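PDB 2XR1: transcription termination factor FttA from Methanosarcina mazei, which probably terminates transcription genome-wide by cutting nascent RNA at the exit channel of RNA polymerase, acting as a zinc-dependent endonuclease and 5'-3' exonuclease. Local coordinates for residues B[17-25]-B[53-61]; B[269-278]-B[453-464]. All coordinates share one frame; numbering follows the deposited sequence.

Contact 1. Residues B[17-25]-B[53-61]; sequences IEKNLPAGV and IIRNLAKEL
Leu21 and Ile17 pack against Ile53, Leu57 and Leu61, joining the end of helix 7-18 and the loop after it to helix 52-61 of the same, first KH domain. The tight part is wholly apolar. Leu21 CD2 rests against a pair of neighbouring methyls, Ile53 CG2 and Leu57 CD2, 3.7 Å from each. Ile53 offers that methyl because CG2 lies anti to its backbone N, with CG1 beside the N (chi1 -62°) and directed to the loop. At the helix 7-18 end, Ile17 crosses Leu61 at about a right angle, Ile17 CG1 lying 3.8 Å from Leu61 CD1. Beneath this layer strand 36-41 touches Ile17 and Leu57 through Leu39, and Leu61 through Leu37, so the contact belongs to the helix-on-sheet packing of the KH fold. Helix 44-49 contributes Phe47, which touches Ile53 and Val25. Toward solvent the contact loosens. Pro22 and Val25, the two ends of a type II turn, touch only Ile53 of helix 52-61, at longer range, Pro22 CG lying 4.3 Å from Ile53 CG1, and no hydrogen bond links the segments. Exposed Asn20 lies across Glu60, their amide and carboxylate planes 60° apart; its CB rests on Leu57 CD1, while Asn20 ND2 stops 3.3 Å from Glu60 CB, meeting the aliphatic stem.

Contact 2. Residues B[269-278]-B[453-464]; sequences TPPTRDLMVL and EATAIHATHPEY
Pro271, in the first turn of helix 270-290, meets the two aromatic rings, His461 and Tyr464, that follow helix 451-460. Segments 270-278 and 453-460 run nearly antiparallel (161°), their axes 10.3 Å apart at closest approach. CH-pi contacts dominate this end: Pro271 CG stands over one face of the His461 ring, 3.8 Å from its centroid, and over one face of the Tyr464 ring, 3.9 Å from that centroid. Pro271 CG is thus lodged in the corner formed by the two rings, while Thr460 CG2 lies over the opposite face of His461. Pro270 adds its own ring atoms, with Pro270 CD 3.5 Å from Tyr464 OH; that hydroxyl is hydrogen-bonded to Asp312.

The polar link is one nearly straight hydrogen bond, His461 NE2 to Asp274 OD2 (3.0 Å, 170°). The oxygen lies in the imidazole plane, but the N-H reaches it from above the carboxylate plane. His461 CG, beside the backbone N, carries the ring to helix 270-290, and chi2 of -82° turns a face to Pro271 and the NE2 edge to Asp274. Arg273 makes a long, weak salt bridge to Asp274 OD1, so the carboxylate has a partner at each oxygen.

Apolar packing fills the other end. Ile457 CD1 touches two leucine methyls, Leu275 CD2 and Leu278 CD2, each at 4.0 Å. Leu278 CD1 lies 3.7 Å from Glu453 CG, the aliphatic part of a side chain whose OE2 is hydrogen-bonded to Thr147 and Ser145. Leu275, its side chain about 10 Å from a zinc ion, also touches Ala246, between the zinc ligands His245 and His247. This is a buried interdomain seam, joining the metallo-beta-lactamase and beta-CASP domains near the two-zinc site of a beta-CASP nuclease.

Overall arrangement
The contacts follow one another along the chain: contact 1 closes within the N-terminal KH domain before contact 2 opens. Their centres lie 35 Å apart and their nearest atoms about 18 Å apart, without touching, and they share no helix or sheet. Contact 1 is local, about 35 Å from the centre of the chain, and packs one small RNA-binding-type fold. Contact 2 lies about 8 Å from that centre and spans 174 intervening residues to join the catalytic metallo-beta-lactamase and beta-CASP parts. Helix 146-157, later in the chain than contact 1, packs on contact 2 through Val148 and Ile151, bringing an earlier chain region against the nuclease core.

Contact 1. Residues B[17-25]-B[53-61]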
loop_
_atom_site.group_PDB
_atom_site.type_symbol
_atom_site.label_atom_id
_atom_site.label_comp_id
_atom_site.label_asym_id
_atom_site.label_seq_id
_atom_site.Cartn_x
_atom_site.Cartn_y
_atom_site.Cartn_z
ATOM N N ILE B 17 9.030 40.713 -8.970
ATOM C CA ILE B 17 8.380 41.094 -10.219
ATOM C C ILE B 17 8.476 42.597 -10.473
ATOM O O ILE B 17 8.884 43.035 -11.543
ATOM C CB ILE B 17 6.903 40.731 -10.182
ATOM C CG1 ILE B 17 6.711 39.270 -10.581
ATOM C CG2 ILE B 17 6.114 41.631 -11.114
ATOM C CD1 ILE B 17 5.598 38.594 -9.824
ATOM N N GLU B 18 8.112 43.380 -9.469
ATOM C CA GLU B 18 8.014 44.819 -9.627
ATOM C C GLU B 18 9.313 45.480 -10.074
ATOM O O GLU B 18 9.272 46.439 -10.842
ATOM C CB GLU B 18 7.495 45.465 -8.345
ATOM C CG GLU B 18 6.133 44.960 -7.999
ATOM C CD GLU B 18 5.252 45.986 -7.387
ATOM O OE1 GLU B 18 5.691 46.610 -6.392
ATOM O OE2 GLU B 18 4.109 46.134 -7.885
ATOM N N LYS B 19 10.450 44.956 -9.622
ATOM C CA LYS B 19 11.746 45.442 -10.113
ATOM C C LYS B 19 12.220 44.767 -11.410
ATOM O O LYS B 19 13.327 45.020 -11.860
ATOM C CB LYS B 19 12.827 45.346 -9.026
ATOM C CG LYS B 19 13.044 43.963 -8.429
ATOM C CD LYS B 19 13.891 44.024 -7.159
ATOM C CE LYS B 19 13.269 44.912 -6.072
ATOM N NZ LYS B 19 13.725 44.548 -4.691
ATOM N N ASN B 20 11.402 43.896 -11.999
ATOM C CA ASN B 20 11.682 43.390 -13.344
ATOM C C ASN B 20 10.830 44.057 -14.401
ATOM O O ASN B 20 11.171 43.991 -15.577
ATOM C CB ASN B 20 11.523 41.858 -13.432
ATOM C CG ASN B 20 12.878 41.117 -13.480
ATOM O OD1 ASN B 20 13.939 41.736 -13.481
ATOM N ND2 ASN B 20 12.829 39.782 -13.516
ATOM N N LEU B 21 9.745 44.713 -13.985
ATOM C CA LEU B 21 8.773 45.301 -14.912
ATOM C C LEU B 21 9.326 46.555 -15.588
ATOM O O LEU B 21 10.020 47.340 -14.967
ATOM C CB LEU B 21 7.450 45.631 -14.194
ATOM C CG LEU B 21 6.511 44.483 -13.775
ATOM C CD1 LEU B 21 5.336 44.998 -12.972
ATOM C CD2 LEU B 21 5.980 43.686 -14.948
ATOM N N PRO B 22 9.034 46.738 -16.880
ATOM C CA PRO B 22 9.393 48.003 -17.520
ATOM C C PRO B 22 8.610 49.177 -16.943
ATOM O O PRO B 22 7.580 48.980 -16.330
ATOM C CB PRO B 22 9.035 47.780 -18.989
ATOM C CG PRO B 22 8.201 46.593 -19.035
ATOM C CD PRO B 22 8.444 45.775 -17.821
ATOM N N ALA B 23 9.140 50.380 -17.113
ATOM C CA ALA B 23 8.477 51.605 -16.715
ATOM C C ALA B 23 7.081 51.607 -17.263
ATOM O O ALA B 23 6.848 51.179 -18.377
ATOM C CB ALA B 23 9.232 52.810 -17.244
ATOM N N GLY B 24 6.149 52.107 -16.470
ATOM C CA GLY B 24 4.779 52.280 -16.909
ATOM C C GLY B 24 3.894 51.087 -16.645
ATOM O O GLY B 24 2.684 51.176 -16.771
ATOM N N VAL B 25 4.476 49.957 -16.302
ATOM C CA VAL B 25 3.691 48.772 -16.117
ATOM C C VAL B 25 3.598 48.435 -14.640
ATOM O O VAL B 25 4.618 48.292 -13.959
ATOM C CB VAL B 25 4.290 47.619 -16.931
ATOM C CG1 VAL B 25 3.512 46.341 -16.746
ATOM C CG2 VAL B 25 4.330 48.034 -18.408
ATOM N N ILE B 53 6.788 40.569 -21.647
ATOM C CA ILE B 53 6.893 40.859 -20.227
ATOM C C ILE B 53 6.683 39.573 -19.514
ATOM O O ILE B 53 7.515 39.167 -18.709
ATOM C CB ILE B 53 5.843 41.857 -19.754
ATOM C CG1 ILE B 53 6.037 43.191 -20.461
ATOM C CG2 ILE B 53 5.932 42.054 -18.236
ATOM C CD1 ILE B 53 4.837 44.097 -20.375
ATOM N N ILE B 54 5.599 38.899 -19.862
ATOM C CA ILE B 54 5.331 37.613 -19.248
ATOM C C ILE B 54 6.467 36.633 -19.586
ATOM O O ILE B 54 6.882 35.862 -18.729
ATOM C CB ILE B 54 3.958 37.074 -19.620
ATOM C CG1 ILE B 54 2.878 38.099 -19.309
ATOM C CG2 ILE B 54 3.647 35.882 -18.789
ATOM C CD1 ILE B 54 2.798 38.461 -17.830
ATOM N N ARG B 55 6.999 36.693 -20.807
ATOM C CA ARG B 55 8.172 35.896 -21.169
ATOM C C ARG B 55 9.362 36.248 -20.276
ATOM O O ARG B 55 9.892 35.385 -19.576
ATOM C CB ARG B 55 8.542 36.095 -22.650
ATOM N N ASN B 56 9.755 37.522 -20.300
ATOM C CA ASN B 56 10.828 38.042 -19.442
ATOM C C ASN B 56 10.543 37.879 -17.944
ATOM O O ASN B 56 11.476 37.854 -17.142
ATOM C CB ASN B 56 11.143 39.526 -19.755
ATOM C CG ASN B 56 12.248 39.710 -20.823
ATOM O OD1 ASN B 56 12.480 40.826 -21.312
ATOM N ND2 ASN B 56 12.945 38.628 -21.163
ATOM N N LEU B 57 9.271 37.764 -17.568
ATOM C CA LEU B 57 8.899 37.502 -16.168
ATOM C C LEU B 57 9.028 36.031 -15.801
ATOM O O LEU B 57 9.811 35.685 -14.916
ATOM C CB LEU B 57 7.488 38.005 -15.847
ATOM C CG LEU B 57 7.407 39.327 -15.072
ATOM C CD1 LEU B 57 8.540 40.297 -15.427
ATOM C CD2 LEU B 57 6.033 39.974 -15.284
ATOM N N ALA B 58 8.268 35.167 -16.469
ATOM C CA ALA B 58 8.385 33.719 -16.252
ATOM C C ALA B 58 9.867 33.278 -16.306
ATOM O O ALA B 58 10.315 32.474 -15.478
ATOM C CB ALA B 58 7.549 32.953 -17.277
ATOM N N LYS B 59 10.626 33.837 -17.253
ATOM C CA LYS B 59 12.044 33.525 -17.393
ATOM C C LYS B 59 12.829 33.696 -16.085
ATOM O O LYS B 59 13.386 32.726 -15.574
ATOM C CB LYS B 59 12.674 34.375 -18.499
ATOM N N GLU B 60 12.873 34.906 -15.534
ATOM C CA GLU B 60 13.639 35.150 -14.296
ATOM C C GLU B 60 13.021 34.505 -13.031
ATOM O O GLU B 60 13.713 34.364 -12.018
ATOM C CB GLU B 60 13.853 36.653 -14.078
ATOM C CG GLU B 60 15.022 37.018 -13.136
ATOM C CD GLU B 60 16.419 36.777 -13.730
ATOM O OE1 GLU B 60 16.544 36.201 -14.830
ATOM O OE2 GLU B 60 17.407 37.173 -13.084
ATOM N N LEU B 61 11.742 34.110 -13.101
ATOM C CA LEU B 61 11.034 33.443 -11.983
ATOM C C LEU B 61 10.953 31.911 -12.112
ATOM O O LEU B 61 10.467 31.241 -11.191
ATOM C CB LEU B 61 9.595 33.985 -11.846
ATOM C CG LEU B 61 9.370 35.253 -11.023
ATOM C CD1 LEU B 61 7.924 35.675 -11.117
ATOM C CD2 LEU B 61 9.774 35.045 -9.567
#

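Contact 2. Residues B[269-278]-B[453-464]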
loop_
_atom_site.group_PDB
_atom_site.type_symbol
_atom_site.label_atom_id
_atom_site.label_comp_id
_atom_site.label_asym_id
_atom_site.label_seq_id
_atom_site.Cartn_x
_atom_site.Cartn_y
_atom_site.Cartn_z
ATOM N N THR B 269 -7.561 17.421 -19.629
ATOM C CA THR B 269 -7.511 18.322 -20.812
ATOM C C THR B 269 -8.822 19.048 -20.916
ATOM O O THR B 269 -9.779 18.637 -20.313
ATOM C CB THR B 269 -7.240 17.565 -22.131
ATOM O OG1 THR B 269 -8.231 16.540 -22.292
ATOM C CG2 THR B 269 -5.822 16.964 -22.114
ATOM N N PRO B 270 -8.869 20.150 -21.641
ATOM C CA PRO B 270 -10.182 20.855 -21.768
ATOM C C PRO B 270 -11.317 20.021 -22.363
ATOM O O PRO B 270 -12.442 20.091 -21.882
ATOM C CB PRO B 270 -9.861 22.054 -22.662
ATOM C CG PRO B 270 -8.396 22.293 -22.457
ATOM C CD PRO B 270 -7.735 20.985 -22.080
ATOM N N PRO B 271 -11.058 19.255 -23.421
ATOM C CA PRO B 271 -12.142 18.446 -23.945
ATOM C C PRO B 271 -12.566 17.336 -22.979
ATOM O O PRO B 271 -13.753 17.010 -22.893
ATOM C CB PRO B 271 -11.551 17.849 -25.225
ATOM C CG PRO B 271 -10.395 18.707 -25.530
ATOM C CD PRO B 271 -9.855 19.153 -24.257
ATOM N N THR B 272 -11.622 16.749 -22.272
ATOM C CA THR B 272 -11.972 15.797 -21.259
ATOM C C THR B 272 -12.965 16.409 -20.296
ATOM O O THR B 272 -13.925 15.786 -19.887
ATOM C CB THR B 272 -10.714 15.340 -20.475
ATOM O OG1 THR B 272 -9.852 14.661 -21.375
ATOM C CG2 THR B 272 -11.048 14.421 -19.347
ATOM N N ARG B 273 -12.711 17.637 -19.901
ATOM C CA ARG B 273 -13.542 18.268 -18.919
ATOM C C ARG B 273 -14.983 18.244 -19.398
ATOM O O ARG B 273 -15.883 17.809 -18.690
ATOM C CB ARG B 273 -13.081 19.695 -18.760
ATOM C CG ARG B 273 -13.427 20.277 -17.433
ATOM C CD ARG B 273 -14.526 21.237 -17.511
ATOM N NE ARG B 273 -14.294 22.371 -18.393
ATOM C CZ ARG B 273 -13.997 23.613 -17.986
ATOM N NH1 ARG B 273 -13.791 23.909 -16.687
ATOM N NH2 ARG B 273 -13.886 24.589 -18.888
ATOM N N ASP B 274 -15.182 18.692 -20.628
ATOM C CA ASP B 274 -16.536 18.802 -21.177
ATOM C C ASP B 274 -17.230 17.442 -21.329
ATOM O O ASP B 274 -18.431 17.311 -20.999
ATOM C CB ASP B 274 -16.476 19.521 -22.515
ATOM C CG ASP B 274 -16.032 20.990 -22.381
ATOM O OD1 ASP B 274 -16.022 21.536 -21.241
ATOM O OD2 ASP B 274 -15.717 21.613 -23.436
ATOM N N LEU B 275 -16.469 16.428 -21.790
ATOM C CA LEU B 275 -17.005 15.095 -22.003
ATOM C C LEU B 275 -17.347 14.464 -20.674
ATOM O O LEU B 275 -18.409 13.888 -20.537
ATOM C CB LEU B 275 -16.035 14.231 -22.789
ATOM C CG LEU B 275 -15.820 14.687 -24.234
ATOM C CD1 LEU B 275 -14.542 14.112 -24.898
ATOM C CD2 LEU B 275 -17.087 14.417 -25.000
ATOM N N MET B 276 -16.473 14.623 -19.691
ATOM C CA MET B 276 -16.644 14.054 -18.373
ATOM C C MET B 276 -17.968 14.515 -17.747
ATOM O O MET B 276 -18.709 13.718 -17.163
ATOM C CB MET B 276 -15.484 14.489 -17.486
ATOM C CG MET B 276 -15.689 14.238 -15.990
ATOM S SD MET B 276 -14.097 14.386 -15.100
ATOM C CE MET B 276 -13.881 16.176 -15.042
ATOM N N VAL B 277 -18.264 15.809 -17.846
ATOM C CA VAL B 277 -19.525 16.310 -17.311
ATOM C C VAL B 277 -20.711 15.670 -18.048
ATOM O O VAL B 277 -21.696 15.241 -17.435
ATOM C CB VAL B 277 -19.585 17.870 -17.373
ATOM C CG1 VAL B 277 -21.020 18.402 -17.238
ATOM C CG2 VAL B 277 -18.690 18.447 -16.267
ATOM N N LEU B 278 -20.600 15.605 -19.366
ATOM C CA LEU B 278 -21.665 15.029 -20.196
ATOM C C LEU B 278 -21.921 13.593 -19.825
ATOM O O LEU B 278 -23.065 13.197 -19.548
ATOM C CB LEU B 278 -21.272 15.072 -21.666
ATOM C CG LEU B 278 -22.346 14.582 -22.619
ATOM C CD1 LEU B 278 -23.522 15.512 -22.550
ATOM C CD2 LEU B 278 -21.798 14.497 -23.998
ATOM N N GLU B 453 -24.427 15.120 -29.160
ATOM C CA GLU B 453 -23.878 16.128 -28.259
ATOM C C GLU B 453 -22.373 15.925 -28.029
ATOM O O GLU B 453 -21.607 16.908 -27.965
ATOM C CB GLU B 453 -24.648 16.095 -26.944
ATOM C CG GLU B 453 -24.200 17.090 -25.871
ATOM C CD GLU B 453 -24.140 18.520 -26.336
ATOM O OE1 GLU B 453 -25.151 19.027 -26.927
ATOM O OE2 GLU B 453 -23.075 19.126 -26.089
ATOM N N ALA B 454 -21.934 14.665 -27.940
ATOM C CA ALA B 454 -20.490 14.360 -27.803
ATOM C C ALA B 454 -19.723 14.816 -29.029
ATOM O O ALA B 454 -18.582 15.257 -28.938
ATOM C CB ALA B 454 -20.271 12.919 -27.578
ATOM N N THR B 455 -20.369 14.731 -30.178
ATOM C CA THR B 455 -19.748 15.100 -31.431
ATOM C C THR B 455 -19.669 16.591 -31.528
ATOM O O THR B 455 -18.668 17.114 -31.964
ATOM C CB THR B 455 -20.550 14.529 -32.630
ATOM O OG1 THR B 455 -20.624 13.087 -32.512
ATOM C CG2 THR B 455 -19.882 14.909 -33.931
ATOM N N ALA B 456 -20.735 17.286 -31.152
ATOM C CA ALA B 456 -20.710 18.753 -31.066
ATOM C C ALA B 456 -19.449 19.239 -30.341
ATOM O O ALA B 456 -18.760 20.112 -30.825
ATOM C CB ALA B 456 -21.967 19.266 -30.367
ATOM N N ILE B 457 -19.116 18.610 -29.220
ATOM C CA ILE B 457 -17.964 19.029 -28.425
ATOM C C ILE B 457 -16.673 18.987 -29.212
ATOM O O ILE B 457 -15.813 19.819 -28.980
ATOM C CB ILE B 457 -17.849 18.208 -27.127
ATOM C CG1 ILE B 457 -18.994 18.603 -26.191
ATOM C CG2 ILE B 457 -16.513 18.471 -26.455
ATOM C CD1 ILE B 457 -19.543 17.518 -25.357
ATOM N N HIS B 458 -16.524 18.021 -30.129
ATOM C CA HIS B 458 -15.312 17.941 -30.989
ATOM C C HIS B 458 -15.132 19.290 -31.720
ATOM O O HIS B 458 -14.035 19.866 -31.774
ATOM C CB HIS B 458 -15.404 16.788 -32.010
ATOM C CG HIS B 458 -15.289 15.419 -31.409
ATOM N ND1 HIS B 458 -16.117 14.977 -30.402
ATOM C CD2 HIS B 458 -14.451 14.389 -31.682
ATOM C CE1 HIS B 458 -15.774 13.743 -30.063
ATOM N NE2 HIS B 458 -14.777 13.359 -30.835
ATOM N N ALA B 459 -16.235 19.818 -32.234
ATOM C CA ALA B 459 -16.190 21.047 -32.990
ATOM C C ALA B 459 -15.619 22.218 -32.184
ATOM O O ALA B 459 -15.113 23.177 -32.748
ATOM C CB ALA B 459 -17.571 21.380 -33.531
ATOM N N THR B 460 -15.718 22.141 -30.867
ATOM C CA THR B 460 -15.274 23.201 -29.985
ATOM C C THR B 460 -13.810 23.064 -29.635
ATOM O O THR B 460 -13.219 23.988 -29.057
ATOM C CB THR B 460 -16.067 23.152 -28.673
ATOM O OG1 THR B 460 -17.326 23.811 -28.847
ATOM C CG2 THR B 460 -15.310 23.806 -27.537
ATOM N N HIS B 461 -13.226 21.899 -29.937
ATOM C CA HIS B 461 -11.838 21.664 -29.665
ATOM C C HIS B 461 -11.091 21.203 -30.908
ATOM O O HIS B 461 -10.559 20.104 -30.967
ATOM C CB HIS B 461 -11.718 20.670 -28.554
ATOM C CG HIS B 461 -12.355 21.127 -27.284
ATOM N ND1 HIS B 461 -11.719 21.968 -26.394
ATOM C CD2 HIS B 461 -13.559 20.844 -26.738
ATOM C CE1 HIS B 461 -12.506 22.182 -25.354
ATOM N NE2 HIS B 461 -13.627 21.510 -25.538
ATOM N N PRO B 462 -11.002 22.092 -31.903
ATOM C CA PRO B 462 -10.273 21.773 -33.126
ATOM C C PRO B 462 -8.796 21.385 -32.926
ATOM O O PRO B 462 -8.313 20.502 -33.628
ATOM C CB PRO B 462 -10.404 23.064 -33.945
ATOM C CG PRO B 462 -10.767 24.130 -32.966
ATOM C CD PRO B 462 -11.537 23.467 -31.909
ATOM N N GLU B 463 -8.102 22.057 -32.001
ATOM C CA GLU B 463 -6.678 21.785 -31.662
ATOM C C GLU B 463 -6.424 20.368 -31.146
ATOM O O GLU B 463 -5.297 19.944 -31.091
ATOM C CB GLU B 463 -6.188 22.731 -30.561
ATOM C CG GLU B 463 -5.331 23.907 -30.980
ATOM C CD GLU B 463 -6.127 25.012 -31.532
ATOM O OE1 GLU B 463 -7.032 24.659 -32.336
ATOM O OE2 GLU B 463 -5.853 26.205 -31.183
ATOM N N TYR B 464 -7.465 19.643 -30.746
ATOM C CA TYR B 464 -7.307 18.299 -30.215
ATOM C C TYR B 464 -7.526 17.221 -31.260
ATOM O O TYR B 464 -7.356 16.035 -30.977
ATOM C CB TYR B 464 -8.173 18.098 -28.947
ATOM C CG TYR B 464 -7.518 18.805 -27.791
ATOM C CD1 TYR B 464 -6.567 18.160 -27.016
ATOM C CD2 TYR B 464 -7.763 20.157 -27.537
ATOM C CE1 TYR B 464 -5.906 18.810 -25.998
ATOM C CE2 TYR B 464 -7.099 20.830 -26.510
ATOM C CZ TYR B 464 -6.169 20.144 -25.743
ATOM O OH TYR B 464 -5.463 20.754 -24.728
#